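Local coordinates for protein putative epimerase (Burkholderia cenocepacia, PDB 4LW8) that probably acts as an NAD(P)-dependent epimerase or dehydratase of nucleotide sugars, with a likely place in lipopolysaccharide O-antigen biosynthesis, at residues A196-K201 with Y255-V260; P200-H205 with P211-G216. One frame throughout, in Å; residues are numbered along the deposited sequence.

Interaction 1 of 2, residues A196-K201 with Y255-V260; sequences AYLLPK and YSLKEV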
loop_
_atom_site.group_PDB
_atom_site.type_symbol
_atom_site.label_atom_id
_atom_site.label_comp_id
_atom_site.label_asym_id
_atom_site.label_seq_id
_atom_site.Cartn_x
_atom_site.Cartn_y
_atom_site.Cartn_z
ATOM N N ALA A 196 -1.951 26.676 -0.350
ATOM C CA ALA A 196 -2.544 25.550 0.358
ATOM C C ALA A 196 -1.520 24.976 1.323
ATOM O O ALA A 196 -1.873 24.328 2.307
ATOM C CB ALA A 196 -3.000 24.482 -0.615
ATOM N N TYR A 197 -0.246 25.207 1.023
ATOM C CA TYR A 197 0.831 24.783 1.900
ATOM C C TYR A 197 1.146 25.875 2.926
ATOM O O TYR A 197 0.904 27.064 2.688
ATOM C CB TYR A 197 2.073 24.421 1.082
ATOM C CG TYR A 197 1.913 23.159 0.252
ATOM C CD1 TYR A 197 1.313 23.201 -1.006
ATOM C CD2 TYR A 197 2.387 21.936 0.708
ATOM C CE1 TYR A 197 1.173 22.059 -1.777
ATOM C CE2 TYR A 197 2.255 20.784 -0.062
ATOM C CZ TYR A 197 1.648 20.861 -1.306
ATOM O OH TYR A 197 1.512 19.735 -2.079
ATOM N N LEU A 198 1.688 25.464 4.067
ATOM C CA LEU A 198 1.868 26.363 5.202
ATOM C C LEU A 198 2.831 27.543 4.947
ATOM O O LEU A 198 2.469 28.702 5.147
ATOM C CB LEU A 198 2.349 25.562 6.412
ATOM C CG LEU A 198 2.459 26.400 7.682
ATOM C CD1 LEU A 198 1.122 27.044 7.983
ATOM C CD2 LEU A 198 2.915 25.540 8.842
ATOM N N LEU A 199 4.051 27.265 4.514
ATOM C CA LEU A 199 5.023 28.348 4.321
ATOM C C LEU A 199 4.581 29.372 3.249
ATOM O O LEU A 199 4.705 30.581 3.478
ATOM C CB LEU A 199 6.420 27.773 4.011
ATOM C CG LEU A 199 7.360 27.672 5.236
ATOM C CD1 LEU A 199 6.697 26.980 6.416
ATOM C CD2 LEU A 199 8.672 26.972 4.899
ATOM N N PRO A 200 4.053 28.911 2.092
ATOM C CA PRO A 200 3.504 29.917 1.168
ATOM C C PRO A 200 2.351 30.743 1.763
ATOM O O PRO A 200 2.206 31.926 1.437
ATOM C CB PRO A 200 3.025 29.072 -0.019
ATOM C CG PRO A 200 3.985 27.896 -0.019
ATOM C CD PRO A 200 4.184 27.588 1.443
ATOM N N LYS A 201 1.558 30.137 2.639
ATOM C CA LYS A 201 0.493 30.869 3.327
ATOM C C LYS A 201 1.087 31.984 4.194
ATOM O O LYS A 201 0.649 33.137 4.129
ATOM C CB LYS A 201 -0.344 29.904 4.171
ATOM C CG LYS A 201 -1.574 30.508 4.865
ATOM C CD LYS A 201 -2.105 29.549 5.948
ATOM C CE LYS A 201 -3.250 30.160 6.756
ATOM N NZ LYS A 201 -3.666 29.305 7.922
ATOM N N TYR A 255 12.862 23.365 11.953
ATOM C CA TYR A 255 12.458 24.696 12.387
ATOM C C TYR A 255 11.050 24.692 12.981
ATOM O O TYR A 255 10.139 24.086 12.418
ATOM C CB TYR A 255 12.491 25.677 11.209
ATOM C CG TYR A 255 13.853 25.988 10.608
ATOM C CD1 TYR A 255 14.712 26.900 11.205
ATOM C CD2 TYR A 255 14.270 25.365 9.441
ATOM C CE1 TYR A 255 15.946 27.194 10.639
ATOM C CE2 TYR A 255 15.497 25.651 8.868
ATOM C CZ TYR A 255 16.329 26.562 9.468
ATOM O OH TYR A 255 17.550 26.834 8.891
ATOM N N SER A 256 10.867 25.371 14.110
ATOM C CA SER A 256 9.529 25.576 14.651
ATOM C C SER A 256 8.832 26.692 13.881
ATOM O O SER A 256 9.487 27.502 13.227
ATOM C CB SER A 256 9.593 25.936 16.129
ATOM O OG SER A 256 10.167 27.219 16.307
ATOM N N LEU A 257 7.510 26.762 13.988
ATOM C CA LEU A 257 6.758 27.840 13.349
ATOM C C LEU A 257 7.161 29.201 13.927
ATOM O O LEU A 257 7.138 30.217 13.237
ATOM C CB LEU A 257 5.262 27.602 13.511
ATOM C CG LEU A 257 4.358 27.893 12.319
ATOM C CD1 LEU A 257 5.014 27.501 10.996
ATOM C CD2 LEU A 257 3.055 27.135 12.517
ATOM N N LYS A 258 7.561 29.197 15.192
ATOM C CA LYS A 258 8.048 30.398 15.861
ATOM C C LYS A 258 9.337 30.911 15.213
ATOM O O LYS A 258 9.502 32.116 15.028
ATOM C CB LYS A 258 8.284 30.119 17.353
ATOM C CG LYS A 258 8.609 31.353 18.187
ATOM C CD LYS A 258 8.993 30.989 19.623
ATOM C CE LYS A 258 9.367 32.234 20.432
ATOM N NZ LYS A 258 9.915 31.905 21.785
ATOM N N GLU A 259 10.243 29.999 14.874
ATOM C CA GLU A 259 11.479 30.371 14.187
ATOM C C GLU A 259 11.190 30.918 12.791
ATOM O O GLU A 259 11.818 31.885 12.353
ATOM C CB GLU A 259 12.431 29.174 14.065
ATOM C CG GLU A 259 12.971 28.599 15.384
ATOM C CD GLU A 259 13.749 27.302 15.159
ATOM O OE1 GLU A 259 14.930 27.369 14.747
ATOM O OE2 GLU A 259 13.176 26.212 15.373
ATOM N N VAL A 260 10.231 30.304 12.103
ATOM C CA VAL A 260 9.882 30.726 10.754
ATOM C C VAL A 260 9.241 32.111 10.804
ATOM O O VAL A 260 9.611 33.006 10.034
ATOM C CB VAL A 260 8.934 29.717 10.068
ATOM C CG1 VAL A 260 8.502 30.238 8.703
ATOM C CG2 VAL A 260 9.632 28.372 9.906
#
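Leu198 and Leu257 meet tip to tip, each sending its branched end across the gap between the first turns of two helices, 198-207 and 257-268. Leu198 CD2 does most of the touching, lying 3.6 Å from Leu257 CD1 and 4.0 Å from Leu257 CD2, so that one methyl sits against both branches of its partner. The first torsion of Leu198 sets this up: CG stands opposite the backbone N (chi1 -175°), and the CB of Leu198 points toward segment 255-260. Deeper in, Leu199 CD1 approaches Val260 CG1 at a looser 4.4 Å, while Leu199 also packs on Phe224 and Thr189 of the neighbouring strands. The second helix starts with a capping box: Ser256 OG accepts from Glu259 N (3.1 Å), and Ser256 N donates to Glu259 OE2 (2.8 Å), reaching that oxygen from above the carboxylate plane. This reciprocal pair defines the helix start just before Leu257. Tyr197 takes the N-cap position of the other helix. Because no hydrogen bond joins the two segments, their contact relies on aliphatic packing, while the capping box satisfies Ser256 N and Glu259 N within segment 255-260.

Interaction 2 of 2, residues P200-H205 with P211-G216; sequences PKLVAH and PRISLG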
loop_
_atom_site.group_PDB
_atom_site.type_symbol
_atom_site.label_atom_id
_atom_site.label_comp_id
_atom_site.label_asym_id
_atom_site.label_seq_id
_atom_site.Cartn_x
_atom_site.Cartn_y
_atom_site.Cartn_z
ATOM N N PRO A 200 4.053 28.911 2.092
ATOM C CA PRO A 200 3.504 29.917 1.168
ATOM C C PRO A 200 2.351 30.743 1.763
ATOM O O PRO A 200 2.206 31.926 1.437
ATOM C CB PRO A 200 3.025 29.072 -0.019
ATOM C CG PRO A 200 3.985 27.896 -0.019
ATOM C CD PRO A 200 4.184 27.588 1.443
ATOM N N LYS A 201 1.558 30.137 2.639
ATOM C CA LYS A 201 0.493 30.869 3.327
ATOM C C LYS A 201 1.087 31.984 4.194
ATOM O O LYS A 201 0.649 33.137 4.129
ATOM C CB LYS A 201 -0.344 29.904 4.171
ATOM C CG LYS A 201 -1.574 30.508 4.865
ATOM C CD LYS A 201 -2.105 29.549 5.948
ATOM C CE LYS A 201 -3.250 30.160 6.756
ATOM N NZ LYS A 201 -3.666 29.305 7.922
ATOM N N LEU A 202 2.112 31.639 4.974
ATOM C CA LEU A 202 2.827 32.602 5.811
ATOM C C LEU A 202 3.451 33.702 4.957
ATOM O O LEU A 202 3.310 34.889 5.261
ATOM C CB LEU A 202 3.915 31.905 6.629
ATOM C CG LEU A 202 3.583 31.370 8.024
ATOM C CD1 LEU A 202 2.240 30.688 8.042
ATOM C CD2 LEU A 202 4.661 30.397 8.461
ATOM N N VAL A 203 4.149 33.307 3.893
ATOM C CA VAL A 203 4.776 34.277 2.990
ATOM C C VAL A 203 3.733 35.222 2.376
ATOM O O VAL A 203 3.935 36.436 2.337
ATOM C CB VAL A 203 5.576 33.566 1.869
ATOM C CG1 VAL A 203 5.930 34.534 0.730
ATOM C CG2 VAL A 203 6.827 32.931 2.448
ATOM N N ALA A 204 2.614 34.664 1.915
ATOM C CA ALA A 204 1.553 35.466 1.306
ATOM C C ALA A 204 1.024 36.507 2.286
ATOM O O ALA A 204 0.790 37.659 1.916
ATOM C CB ALA A 204 0.418 34.582 0.812
ATOM N N HIS A 205 0.852 36.110 3.542
ATOM C CA HIS A 205 0.371 37.050 4.547
ATOM C C HIS A 205 1.381 38.170 4.780
ATOM O O HIS A 205 1.019 39.347 4.768
ATOM C CB HIS A 205 0.064 36.353 5.876
ATOM C CG HIS A 205 -1.246 35.625 5.895
ATOM N ND1 HIS A 205 -1.501 34.515 5.114
ATOM C CD2 HIS A 205 -2.384 35.860 6.595
ATOM C CE1 HIS A 205 -2.728 34.086 5.349
ATOM N NE2 HIS A 205 -3.289 34.893 6.235
ATOM N N PRO A 211 -2.208 41.992 8.938
ATOM C CA PRO A 211 -2.051 42.231 10.379
ATOM C C PRO A 211 -2.011 40.925 11.176
ATOM O O PRO A 211 -1.282 40.842 12.168
ATOM C CB PRO A 211 -3.296 43.056 10.743
ATOM C CG PRO A 211 -4.297 42.705 9.681
ATOM C CD PRO A 211 -3.501 42.480 8.434
ATOM N N ARG A 212 -2.812 39.937 10.787
ATOM C CA ARG A 212 -2.894 38.705 11.573
ATOM C C ARG A 212 -3.031 37.421 10.757
ATOM O O ARG A 212 -3.349 37.446 9.566
ATOM C CB ARG A 212 -4.041 38.793 12.585
ATOM C CG ARG A 212 -5.420 39.122 12.032
ATOM C CD ARG A 212 -6.479 39.195 13.171
ATOM N NE ARG A 212 -6.179 40.271 14.110
ATOM C CZ ARG A 212 -5.516 40.106 15.245
ATOM N NH1 ARG A 212 -5.117 38.895 15.602
ATOM N NH2 ARG A 212 -5.246 41.145 16.015
ATOM N N ILE A 213 -2.800 36.297 11.433
ATOM C CA ILE A 213 -2.946 34.967 10.850
ATOM C C ILE A 213 -3.293 33.935 11.927
ATOM O O ILE A 213 -3.001 34.129 13.104
ATOM C CB ILE A 213 -1.655 34.533 10.109
ATOM C CG1 ILE A 213 -1.925 33.330 9.203
ATOM C CG2 ILE A 213 -0.544 34.195 11.090
ATOM C CD1 ILE A 213 -0.673 32.753 8.573
ATOM N N SER A 214 -3.922 32.843 11.510
ATOM C CA SER A 214 -4.330 31.785 12.418
ATOM C C SER A 214 -3.501 30.553 12.140
ATOM O O SER A 214 -3.382 30.134 10.990
ATOM C CB SER A 214 -5.816 31.458 12.253
ATOM O OG SER A 214 -6.621 32.549 12.644
ATOM N N LEU A 215 -2.909 29.992 13.194
ATOM C CA LEU A 215 -2.015 28.840 13.071
ATOM C C LEU A 215 -2.231 27.813 14.190
ATOM O O LEU A 215 -2.995 28.049 15.124
ATOM C CB LEU A 215 -0.551 29.298 13.073
ATOM C CG LEU A 215 -0.142 30.314 12.006
ATOM C CD1 LEU A 215 1.225 30.916 12.323
ATOM C CD2 LEU A 215 -0.128 29.623 10.652
ATOM N N GLY A 216 -1.548 26.676 14.086
ATOM C CA GLY A 216 -1.547 25.694 15.156
ATOM C C GLY A 216 -0.470 26.026 16.172
ATOM O O GLY A 216 -0.097 27.188 16.320
#
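Ile213 lies over one face of the His205 imidazole in a helix-on-strand packing, where helix segment 200-205 runs nearly antiparallel (167°) to strand 212-215 in the C-terminal part of this epimerase-family chain. The strand pairs in parallel with strand 273-276, forming a small two-stranded sheet apart from the large one. Ile213 loses more surface here than any other residue of the two segments. Its CG1 makes a CH-pi contact, 3.8 Å from the His205 ring centroid and displaced toward the NE2-CD2 side of the ring. With CG1 opposite the backbone N (chi1 -165°) and the chain extended beyond it, CD1 stays against the ring while reaching Leu202. There Ile213 CD1 and Leu202 CD1 come within 3.6 Å, the two side chains crossing at about a right angle. The same Leu202 methyl meets Leu215 CD2 at 3.7 Å, and Leu202 also packs on Leu264 of helix 257-268. His205 is steadied from its own helix: ND1 donates to Lys201 O at 2.7 Å, from above the carbonyl plane. That oxygen also accepts the helical bond from His205 N, which arrives at the opposite face, so one carbonyl holds both the backbone and the ring of the same histidine. At the ring's edge, near its plane, His205 CD2 lies 3.5 Å from Arg212 O. Farther along the strand, the extended side chain of Lys201 spans the gap, and its NZ donates to Ser214 O at 3.2 Å, nearly in line with the carbonyl bond.

From the N terminus, the chain reaches helix 198-207 after strand 180-189, and both contacts begin on that helix, sharing Pro200 and Lys201. Interaction 2 closes first, a short helix-to-strand connection with only five residues between its segments. Interaction 1 closes much later, once the chain has passed through strand 221-226, helix 227-240 and strand 246-249 to reach helix 257-268; the shorter closure lies wholly within the span of the longer one. Their centres lie about 8 Å apart, and their apolar groups merge: Leu202 CD2 is 3.9 Å from Val260 CG1, and Leu198 CD1 is 3.9 Å from Leu215 CD2. Interaction 1 joins helix 198-207 to helix 257-268, and interaction 2 joins it to strand 212-215.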